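Local coordinates for 65 kDa virulence protein (Salmonella typhimurium, PDB 2GWM), which transfers ADP-ribose from NAD(+) to an arginine of its protein target, probably host actin, which would prevent actin from polymerising, at residues Y16-K21 and T31-T36; N20-G25 and E51-A56; E35-R40 and S58-D63. All coordinates share one frame; numbering follows the deposited sequence.

Contact 1 of 3, residues Y16-K21 and T31-T36. With SO4 (sulfate ion), chain C.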
loop_
_atom_site.group_PDB
_atom_site.type_symbol
_atom_site.label_atom_id
_atom_site.label_comp_id
_atom_site.label_asym_id
_atom_site.label_seq_id
_atom_site.Cartn_x
_atom_site.Cartn_y
_atom_site.Cartn_z
ATOM N N TYR A 16 1.565 6.266 8.561
ATOM C CA TYR A 16 1.830 5.063 7.770
ATOM C C TYR A 16 3.069 4.335 8.256
ATOM O O TYR A 16 3.114 3.108 8.186
ATOM C CB TYR A 16 1.989 5.447 6.282
ATOM C CG TYR A 16 3.248 6.177 5.966
ATOM C CD1 TYR A 16 4.425 5.481 5.764
ATOM C CD2 TYR A 16 3.308 7.562 6.008
ATOM C CE1 TYR A 16 5.589 6.131 5.559
ATOM C CE2 TYR A 16 4.475 8.229 5.833
ATOM C CZ TYR A 16 5.613 7.495 5.599
ATOM O OH TYR A 16 6.759 8.191 5.441
ATOM N N SER A 17 4.014 5.112 8.803
ATOM C CA SER A 17 5.367 4.672 9.140
ATOM C C SER A 17 5.309 3.742 10.366
ATOM O O SER A 17 6.272 3.027 10.662
ATOM C CB SER A 17 6.291 5.899 9.336
ATOM O OG SER A 17 5.944 6.670 10.473
ATOM N N VAL A 18 4.186 3.759 11.076
ATOM C CA VAL A 18 3.987 2.931 12.253
ATOM C C VAL A 18 2.902 1.863 12.023
ATOM O O VAL A 18 3.050 0.681 12.388
ATOM C CB VAL A 18 3.571 3.827 13.431
ATOM C CG1 VAL A 18 3.036 3.034 14.596
ATOM C CG2 VAL A 18 4.764 4.686 13.861
ATOM N N ILE A 19 1.780 2.286 11.463
ATOM C CA ILE A 19 0.595 1.460 11.353
ATOM C C ILE A 19 0.741 0.198 10.514
ATOM O O ILE A 19 0.178 -0.841 10.855
ATOM C CB ILE A 19 -0.541 2.278 10.681
ATOM C CG1 ILE A 19 -1.191 3.153 11.722
ATOM C CG2 ILE A 19 -1.582 1.354 10.042
ATOM C CD1 ILE A 19 -2.214 2.428 12.544
ATOM N N ASN A 20 1.442 0.301 9.396
ATOM C CA ASN A 20 1.506 -0.839 8.506
ATOM C C ASN A 20 2.366 -1.945 9.058
ATOM O O ASN A 20 1.994 -3.105 9.003
ATOM C CB ASN A 20 1.946 -0.370 7.112
ATOM C CG ASN A 20 0.904 0.572 6.446
ATOM O OD1 ASN A 20 1.245 1.581 5.758
ATOM N ND2 ASN A 20 -0.351 0.237 6.622
ATOM N N LYS A 21 3.471 -1.586 9.711
ATOM C CA LYS A 21 4.245 -2.604 10.435
ATOM C C LYS A 21 3.414 -3.249 11.530
ATOM O O LYS A 21 3.437 -4.454 11.733
ATOM C CB LYS A 21 5.528 -2.011 11.008
ATOM C CG LYS A 21 6.538 -1.650 9.962
ATOM C CD LYS A 21 7.789 -0.986 10.567
ATOM C CE LYS A 21 8.891 -0.891 9.543
ATOM N NZ LYS A 21 10.219 -0.441 10.122
ATOM N N THR A 31 6.906 3.053 20.892
ATOM C CA THR A 31 6.901 4.333 21.593
ATOM C C THR A 31 6.173 5.348 20.718
ATOM O O THR A 31 5.331 6.100 21.203
ATOM C CB THR A 31 8.310 4.775 21.992
ATOM O OG1 THR A 31 8.826 3.845 22.969
ATOM C CG2 THR A 31 8.297 6.176 22.614
ATOM N N GLN A 32 6.491 5.370 19.425
ATOM C CA GLN A 32 5.812 6.314 18.556
ATOM C C GLN A 32 4.329 6.062 18.405
ATOM O O GLN A 32 3.548 7.005 18.331
ATOM C CB GLN A 32 6.494 6.367 17.186
ATOM C CG GLN A 32 7.840 7.010 17.212
ATOM C CD GLN A 32 7.725 8.421 17.717
ATOM O OE1 GLN A 32 8.259 8.771 18.779
ATOM N NE2 GLN A 32 6.898 9.219 17.014
ATOM N N ALA A 33 3.924 4.799 18.361
ATOM C CA ALA A 33 2.511 4.429 18.310
ATOM C C ALA A 33 1.807 5.047 19.511
ATOM O O ALA A 33 0.761 5.687 19.375
ATOM C CB ALA A 33 2.368 2.929 18.280
ATOM N N LYS A 34 2.407 4.903 20.678
ATOM C CA LYS A 34 1.770 5.357 21.916
ATOM C C LYS A 34 1.752 6.893 21.934
ATOM O O LYS A 34 0.766 7.499 22.327
ATOM C CB LYS A 34 2.527 4.797 23.113
ATOM C CG LYS A 34 2.202 3.355 23.269
ATOM C CD LYS A 34 3.020 2.688 24.380
ATOM C CE LYS A 34 2.419 1.270 24.639
ATOM N NZ LYS A 34 3.305 0.437 25.510
ATOM N N GLU A 35 2.815 7.512 21.424
ATOM C CA GLU A 35 2.856 8.936 21.399
ATOM C C GLU A 35 1.764 9.511 20.487
ATOM O O GLU A 35 1.141 10.519 20.797
ATOM C CB GLU A 35 4.271 9.449 21.051
ATOM C CG GLU A 35 4.651 10.680 21.755
ATOM C CD GLU A 35 4.549 10.602 23.297
ATOM O OE1 GLU A 35 5.174 9.717 23.963
ATOM O OE2 GLU A 35 3.817 11.449 23.844
ATOM N N THR A 36 1.539 8.853 19.353
ATOM C CA THR A 36 0.445 9.195 18.455
ATOM C C THR A 36 -0.925 9.081 19.099
ATOM O O THR A 36 -1.776 9.961 18.987
ATOM C CB THR A 36 0.519 8.359 17.179
ATOM O OG1 THR A 36 1.694 8.725 16.432
ATOM C CG2 THR A 36 -0.778 8.491 16.362
HETATM S S SO4 C . 10.452 1.307 19.878
HETATM O O1 SO4 C . 9.786 0.019 19.501
HETATM O O2 SO4 C . 11.788 1.086 20.438
HETATM O O3 SO4 C . 10.525 2.133 18.642
HETATM O O4 SO4 C . 9.607 2.006 20.864
#

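Contact 2 of 3, residues N20-G25 and E51-A56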
loop_
_atom_site.group_PDB
_atom_site.type_symbol
_atom_site.label_atom_id
_atom_site.label_comp_id
_atom_site.label_asym_id
_atom_site.label_seq_id
_atom_site.Cartn_x
_atom_site.Cartn_y
_atom_site.Cartn_z
ATOM N N ASN A 20 1.442 0.301 9.396
ATOM C CA ASN A 20 1.506 -0.839 8.506
ATOM C C ASN A 20 2.366 -1.945 9.058
ATOM O O ASN A 20 1.994 -3.105 9.003
ATOM C CB ASN A 20 1.946 -0.370 7.112
ATOM C CG ASN A 20 0.904 0.572 6.446
ATOM O OD1 ASN A 20 1.245 1.581 5.758
ATOM N ND2 ASN A 20 -0.351 0.237 6.622
ATOM N N LYS A 21 3.471 -1.586 9.711
ATOM C CA LYS A 21 4.245 -2.604 10.435
ATOM C C LYS A 21 3.414 -3.249 11.530
ATOM O O LYS A 21 3.437 -4.454 11.733
ATOM C CB LYS A 21 5.528 -2.011 11.008
ATOM C CG LYS A 21 6.538 -1.650 9.962
ATOM C CD LYS A 21 7.789 -0.986 10.567
ATOM C CE LYS A 21 8.891 -0.891 9.543
ATOM N NZ LYS A 21 10.219 -0.441 10.122
ATOM N N TYR A 22 2.673 -2.442 12.267
ATOM C CA TYR A 22 1.770 -2.951 13.309
ATOM C C TYR A 22 0.773 -3.981 12.755
ATOM O O TYR A 22 0.629 -5.104 13.277
ATOM C CB TYR A 22 1.013 -1.775 13.940
ATOM C CG TYR A 22 0.019 -2.179 15.026
ATOM C CD1 TYR A 22 0.444 -2.513 16.309
ATOM C CD2 TYR A 22 -1.328 -2.209 14.756
ATOM C CE1 TYR A 22 -0.430 -2.864 17.268
ATOM C CE2 TYR A 22 -2.264 -2.570 15.737
ATOM C CZ TYR A 22 -1.789 -2.907 17.001
ATOM O OH TYR A 22 -2.639 -3.215 18.037
ATOM N N LEU A 23 0.132 -3.590 11.656
ATOM C CA LEU A 23 -0.911 -4.435 11.047
ATOM C C LEU A 23 -0.303 -5.700 10.515
ATOM O O LEU A 23 -0.926 -6.742 10.593
ATOM C CB LEU A 23 -1.644 -3.691 9.931
ATOM C CG LEU A 23 -2.671 -2.644 10.404
ATOM C CD1 LEU A 23 -3.062 -1.701 9.313
ATOM C CD2 LEU A 23 -3.901 -3.312 10.989
ATOM N N ARG A 24 0.916 -5.632 10.008
ATOM C CA ARG A 24 1.534 -6.875 9.467
ATOM C C ARG A 24 1.974 -7.854 10.517
ATOM O O ARG A 24 2.336 -8.987 10.178
ATOM C CB ARG A 24 2.736 -6.513 8.633
ATOM C CG ARG A 24 2.382 -5.873 7.350
ATOM C CD ARG A 24 3.640 -5.442 6.649
ATOM N NE ARG A 24 3.295 -4.559 5.544
ATOM C CZ ARG A 24 3.755 -3.336 5.356
ATOM N NH1 ARG A 24 4.650 -2.796 6.172
ATOM N NH2 ARG A 24 3.323 -2.650 4.301
ATOM N N GLY A 25 1.929 -7.441 11.789
ATOM C CA GLY A 25 2.436 -8.246 12.884
ATOM C C GLY A 25 3.945 -8.210 12.945
ATOM O O GLY A 25 4.559 -9.066 13.578
ATOM N N GLU A 51 -4.216 -4.014 26.634
ATOM C CA GLU A 51 -5.533 -4.031 26.022
ATOM C C GLU A 51 -5.983 -2.601 25.689
ATOM O O GLU A 51 -6.587 -2.393 24.673
ATOM C CB GLU A 51 -6.564 -4.838 26.850
ATOM C CG GLU A 51 -7.712 -5.594 26.047
ATOM C CD GLU A 51 -7.401 -6.154 24.624
ATOM O OE1 GLU A 51 -6.471 -6.986 24.420
ATOM O OE2 GLU A 51 -8.153 -5.774 23.683
ATOM N N GLU A 52 -5.664 -1.614 26.526
ATOM C CA GLU A 52 -6.016 -0.227 26.237
ATOM C C GLU A 52 -5.345 0.206 24.942
ATOM O O GLU A 52 -5.942 0.893 24.113
ATOM C CB GLU A 52 -5.559 0.680 27.372
ATOM C CG GLU A 52 -6.514 0.610 28.525
ATOM C CD GLU A 52 -5.966 1.187 29.802
ATOM O OE1 GLU A 52 -4.742 1.498 29.899
ATOM O OE2 GLU A 52 -6.805 1.333 30.718
ATOM N N PHE A 53 -4.072 -0.166 24.822
ATOM C CA PHE A 53 -3.271 0.152 23.636
ATOM C C PHE A 53 -3.855 -0.493 22.389
ATOM O O PHE A 53 -4.065 0.160 21.376
ATOM C CB PHE A 53 -1.838 -0.335 23.817
ATOM C CG PHE A 53 -0.992 -0.125 22.612
ATOM C CD1 PHE A 53 -0.615 1.162 22.228
ATOM C CD2 PHE A 53 -0.604 -1.181 21.828
ATOM C CE1 PHE A 53 0.154 1.347 21.120
ATOM C CE2 PHE A 53 0.154 -0.967 20.709
ATOM C CZ PHE A 53 0.526 0.293 20.366
ATOM N N LYS A 54 -4.110 -1.797 22.459
ATOM C CA LYS A 54 -4.669 -2.512 21.324
ATOM C C LYS A 54 -5.999 -1.876 20.919
ATOM O O LYS A 54 -6.239 -1.649 19.764
ATOM C CB LYS A 54 -4.905 -3.993 21.686
ATOM C CG LYS A 54 -5.554 -4.793 20.557
ATOM C CD LYS A 54 -5.910 -6.172 20.894
ATOM C CE LYS A 54 -6.586 -6.825 19.680
ATOM N NZ LYS A 54 -8.069 -6.597 19.692
ATOM N N ASN A 55 -6.882 -1.629 21.898
ATOM C CA ASN A 55 -8.209 -1.053 21.574
ATOM C C ASN A 55 -8.113 0.312 20.947
ATOM O O ASN A 55 -8.840 0.611 20.027
ATOM C CB ASN A 55 -9.127 -1.009 22.796
ATOM C CG ASN A 55 -9.522 -2.401 23.287
ATOM O OD1 ASN A 55 -9.373 -3.411 22.581
ATOM N ND2 ASN A 55 -10.044 -2.466 24.503
ATOM N N ALA A 56 -7.184 1.143 21.421
ATOM C CA ALA A 56 -7.049 2.454 20.861
ATOM C C ALA A 56 -6.473 2.409 19.446
ATOM O O ALA A 56 -6.862 3.211 18.561
ATOM C CB ALA A 56 -6.190 3.299 21.825
HETATM O O HOH W 1 -5.105 -3.089 17.515
#

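Contact 3 of 3, residues E35-R40 and S58-D63. With SO4 (sulfate ion), chain B.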
loop_
_atom_site.group_PDB
_atom_site.type_symbol
_atom_site.label_atom_id
_atom_site.label_comp_id
_atom_site.label_asym_id
_atom_site.label_seq_id
_atom_site.Cartn_x
_atom_site.Cartn_y
_atom_site.Cartn_z
ATOM N N GLU A 35 2.815 7.512 21.424
ATOM C CA GLU A 35 2.856 8.936 21.399
ATOM C C GLU A 35 1.764 9.511 20.487
ATOM O O GLU A 35 1.141 10.519 20.797
ATOM C CB GLU A 35 4.271 9.449 21.051
ATOM C CG GLU A 35 4.651 10.680 21.755
ATOM C CD GLU A 35 4.549 10.602 23.297
ATOM O OE1 GLU A 35 5.174 9.717 23.963
ATOM O OE2 GLU A 35 3.817 11.449 23.844
ATOM N N THR A 36 1.539 8.853 19.353
ATOM C CA THR A 36 0.445 9.195 18.455
ATOM C C THR A 36 -0.925 9.081 19.099
ATOM O O THR A 36 -1.776 9.961 18.987
ATOM C CB THR A 36 0.519 8.359 17.179
ATOM O OG1 THR A 36 1.694 8.725 16.432
ATOM C CG2 THR A 36 -0.778 8.491 16.362
ATOM N N LEU A 37 -1.155 7.973 19.780
ATOM C CA LEU A 37 -2.433 7.788 20.444
ATOM C C LEU A 37 -2.700 8.846 21.485
ATOM O O LEU A 37 -3.832 9.329 21.615
ATOM C CB LEU A 37 -2.529 6.404 21.013
ATOM C CG LEU A 37 -2.468 5.283 19.963
ATOM C CD1 LEU A 37 -2.366 3.949 20.706
ATOM C CD2 LEU A 37 -3.650 5.264 19.014
ATOM N N LEU A 38 -1.655 9.249 22.188
ATOM C CA LEU A 38 -1.807 10.264 23.241
ATOM C C LEU A 38 -2.073 11.610 22.559
ATOM O O LEU A 38 -3.014 12.325 22.928
ATOM C CB LEU A 38 -0.571 10.333 24.124
ATOM C CG LEU A 38 -0.443 11.588 24.970
ATOM C CD1 LEU A 38 -1.609 11.707 25.906
ATOM C CD2 LEU A 38 0.862 11.602 25.739
ATOM N N SER A 39 -1.254 11.965 21.575
ATOM C CA SER A 39 -1.368 13.266 20.942
ATOM C C SER A 39 -2.684 13.485 20.203
ATOM O O SER A 39 -3.167 14.592 20.092
ATOM C CB SER A 39 -0.188 13.530 20.025
ATOM O OG SER A 39 -0.125 12.627 18.973
ATOM N N ARG A 40 -3.277 12.419 19.692
ATOM C CA ARG A 40 -4.546 12.522 18.998
ATOM C C ARG A 40 -5.718 12.124 19.912
ATOM O O ARG A 40 -6.872 11.948 19.465
ATOM C CB ARG A 40 -4.486 11.650 17.750
ATOM C CG ARG A 40 -3.361 12.013 16.842
ATOM C CD ARG A 40 -3.487 11.411 15.433
ATOM N NE ARG A 40 -4.656 11.931 14.706
ATOM C CZ ARG A 40 -4.703 13.092 14.040
ATOM N NH1 ARG A 40 -3.668 13.899 13.991
ATOM N NH2 ARG A 40 -5.831 13.451 13.428
ATOM N N SER A 58 -6.940 0.104 17.371
ATOM C CA SER A 58 -8.067 -0.279 16.534
ATOM C C SER A 58 -8.906 0.874 16.109
ATOM O O SER A 58 -9.278 1.002 14.952
ATOM C CB SER A 58 -8.936 -1.321 17.252
ATOM O OG SER A 58 -8.187 -2.547 17.503
ATOM N N VAL A 59 -9.264 1.740 17.064
ATOM C CA VAL A 59 -10.088 2.861 16.715
ATOM C C VAL A 59 -9.378 3.811 15.706
ATOM O O VAL A 59 -9.978 4.349 14.786
ATOM C CB VAL A 59 -10.483 3.676 17.995
ATOM C CG1 VAL A 59 -11.492 4.740 17.593
ATOM C CG2 VAL A 59 -11.067 2.775 19.070
ATOM N N TYR A 60 -8.111 4.077 15.955
ATOM C CA TYR A 60 -7.273 4.911 15.110
ATOM C C TYR A 60 -7.227 4.359 13.655
ATOM O O TYR A 60 -7.487 5.064 12.705
ATOM C CB TYR A 60 -5.913 4.895 15.769
ATOM C CG TYR A 60 -4.767 5.540 15.005
ATOM C CD1 TYR A 60 -4.914 6.728 14.297
ATOM C CD2 TYR A 60 -3.557 4.882 14.945
ATOM C CE1 TYR A 60 -3.843 7.276 13.595
ATOM C CE2 TYR A 60 -2.477 5.413 14.246
ATOM C CZ TYR A 60 -2.635 6.610 13.578
ATOM O OH TYR A 60 -1.561 7.106 12.887
ATOM N N ILE A 61 -6.940 3.075 13.537
ATOM C CA ILE A 61 -6.917 2.412 12.225
ATOM C C ILE A 61 -8.288 2.524 11.579
ATOM O O ILE A 61 -8.422 2.818 10.382
ATOM C CB ILE A 61 -6.500 0.935 12.388
ATOM C CG1 ILE A 61 -5.019 0.971 12.754
ATOM C CG2 ILE A 61 -6.652 0.196 11.096
ATOM C CD1 ILE A 61 -4.560 -0.273 13.329
ATOM N N ASN A 62 -9.345 2.253 12.343
ATOM C CA ASN A 62 -10.670 2.313 11.785
ATOM C C ASN A 62 -11.009 3.721 11.369
ATOM O O ASN A 62 -11.784 3.900 10.430
ATOM C CB ASN A 62 -11.675 1.794 12.803
ATOM C CG ASN A 62 -11.565 0.287 13.032
ATOM O OD1 ASN A 62 -11.114 -0.427 12.126
ATOM N ND2 ASN A 62 -12.050 -0.210 14.156
ATOM N N ASP A 63 -10.514 4.739 12.095
ATOM C CA ASP A 63 -10.790 6.094 11.665
ATOM C C ASP A 63 -10.153 6.319 10.282
ATOM O O ASP A 63 -10.737 6.963 9.463
ATOM C CB ASP A 63 -10.208 7.100 12.655
ATOM C CG ASP A 63 -11.196 7.472 13.768
ATOM O OD1 ASP A 63 -12.393 7.287 13.607
ATOM O OD2 ASP A 63 -10.695 8.004 14.803
HETATM S S SO4 B . -5.601 17.086 13.148
HETATM O O1 SO4 B . -6.678 16.123 13.353
HETATM O O2 SO4 B . -4.413 16.461 12.517
HETATM O O3 SO4 B . -6.162 18.193 12.349
HETATM O O4 SO4 B . -5.188 17.633 14.449
#

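Contact 1 of 3, residues Y16-K21 and T31-T36
Val18 points its forked side chain at the first turns of the neighbouring helix, and the two prongs find different partners. CG1 lies against the methyl of Ala33, with CG1 to Ala33 CB at 3.7 Å, and sits almost as near the backbone beneath it, 4.0 Å from Ala33 CA. CG2 reaches the base of Gln32, at 4.1 Å from its CB. The fork is set by a chi1 of 167°, which puts CG1 anti to the backbone N and keeps CG2 beside that N.

Val18 and Gln32 meet at about a right angle. Of the Gln32 side chain the CB takes part; beyond it the chain bends at chi2 (-59°) and the amide leads away from the valine. With a valine meeting an alanine, the backbones come close: Val18 CA and Ala33 CA are 6.4 Å apart. The pairing, which buries 101 Å² in all, joins helix 3-24, which is kinked here and lacks the regular bonds at the N of Ser17, Val18 and Lys21, to helix 30-39. The two follow each other in the chain as a helical hairpin of the ADP-ribosyltransferase domain. Val18 also touches Pro29 in the connecting turn, and Ala33 rests on Phe53 of helix 50-69.

Close by, the start of helix 30-39 holds a sulfate, probably from the crystallisation liquor. Its O4 receives the N-H of Thr31 at 2.9 Å from N (156° at the hydrogen) and the hydroxyl OG1 of the same residue, also at 2.9 Å, while the N of Glu30 binds the ion too. The chemistry thus divides in two: residues 16-21 and 31-36 meet through carbon alone, and the anion is gripped by N-H groups and a hydroxyl at a helix N terminus, whose dipole would probably favour it.

Contact 2 of 3, residues N20-G25 and E51-A56
Tyr22 and Phe53 both hold CG anti to the backbone N, with chi1 at 179° and 176°, and these extended torsions send the two rings into the gap between their helices from opposite banks. The setting is the helical N-terminal part of the ADP-ribosyltransferase fold, where the last turn of helix 3-24 faces the early turns of helix 50-69. That turn finishes in a Schellman motif: Gly25 takes a positive phi of 77°, and its N bonds to Tyr22 O at 3.1 Å.

The backbones stand well apart here, with 10.3 Å between Tyr22 CA and Lys54 CA, so long aromatic side chains do the bridging. The tyrosine and phenylalanine run antiparallel, each pointing toward the other's helix, and meet obliquely, Tyr22 CE1 to Phe53 CE2 at 4.0 Å. Farther along, the phenol reaches the opposite helix itself: Tyr22 OH is 3.9 Å from Lys54 CA. Lys54 crosses the tyrosine at about a right angle, offering its CG, whereas the rest of its chain runs off and bends at the end.

Other groups help to fix both rings. Tyr28 meets Tyr22 edge-to-face, and Met57 and Ile61 also touch it; Phe53 receives a cation-pi contact from Lys34 and packs on Leu37.

A single water completes the junction. It sits in the plane of the tyrosine ring at its hydroxyl edge, 2.5 Å from Tyr22 OH, short enough that the exact distance is doubtful, and donates to Lys54 O at 2.9 Å, a carbonyl that also accepts a bond from Ser58 OG.

Contact 3 of 3, residues E35-R40 and S58-D63
Tyr60 spans the gap to Thr36 and Leu37, and its ring and CB form one side of the apolar contact. At the far end of the phenol, Thr36 CG2 lies 3.8 Å from Tyr60 OH, the two side chains crossing at about a right angle. Nearer the root, Leu37 CD2 is 4.0 Å from Tyr60 CB and also borders the ring at CD2. A chi1 of 172°, with CG anti to the backbone N, extends the tyrosine far enough to serve both.

Polar bonds stay within the helices or go to third parties. Thr36 turns its methyl to the tyrosine, while its OG1 is hydrogen-bonded to the hydroxyl of Tyr10 on helix 3-24. On helix 50-69, Asp63 binds Tyr42 through OD2 and Gln4 through OD1.

An ion is bound at the margin, by Arg40, the first residue beyond helix 30-39. Its guanidinium holds a second sulfate, likewise probably a crystallisation solute, through two hydrogen bonds: NH1 to O2 at 3.0 Å, nearly straight at 164° with O2 in the guanidinium plane, and NH2 to O1 at 2.8 Å, more bent at 133°.

The buried joint lies between helices 30-39 and 50-69; helix 3-24 closes it with Tyr10 and Ile19 on Tyr60, and the following loop adds Tyr42 and Leu43 against Leu37.

Overall arrangement
From the N terminus, helix 3-24 leads through a short turn into helix 30-39, and contact 1 closes that tight hairpin. The loop after residue 39 returns the chain so that helix 50-69 runs beside helix 30-39 in roughly the same direction, joined to it by contact 3. Contact 2 makes the longest closure, joining the end of the first helix to the start of the third; its span crosses that of contact 3. Each pair of the three helices is thus represented by one contact, with centres 9 to 10 Å apart. Phe53 against Ala33, and Ile19 against Tyr60 and Ile61, merge the contacts into one helical cluster, away from the predicted active-site residues Arg81, Ser111 and Glu148.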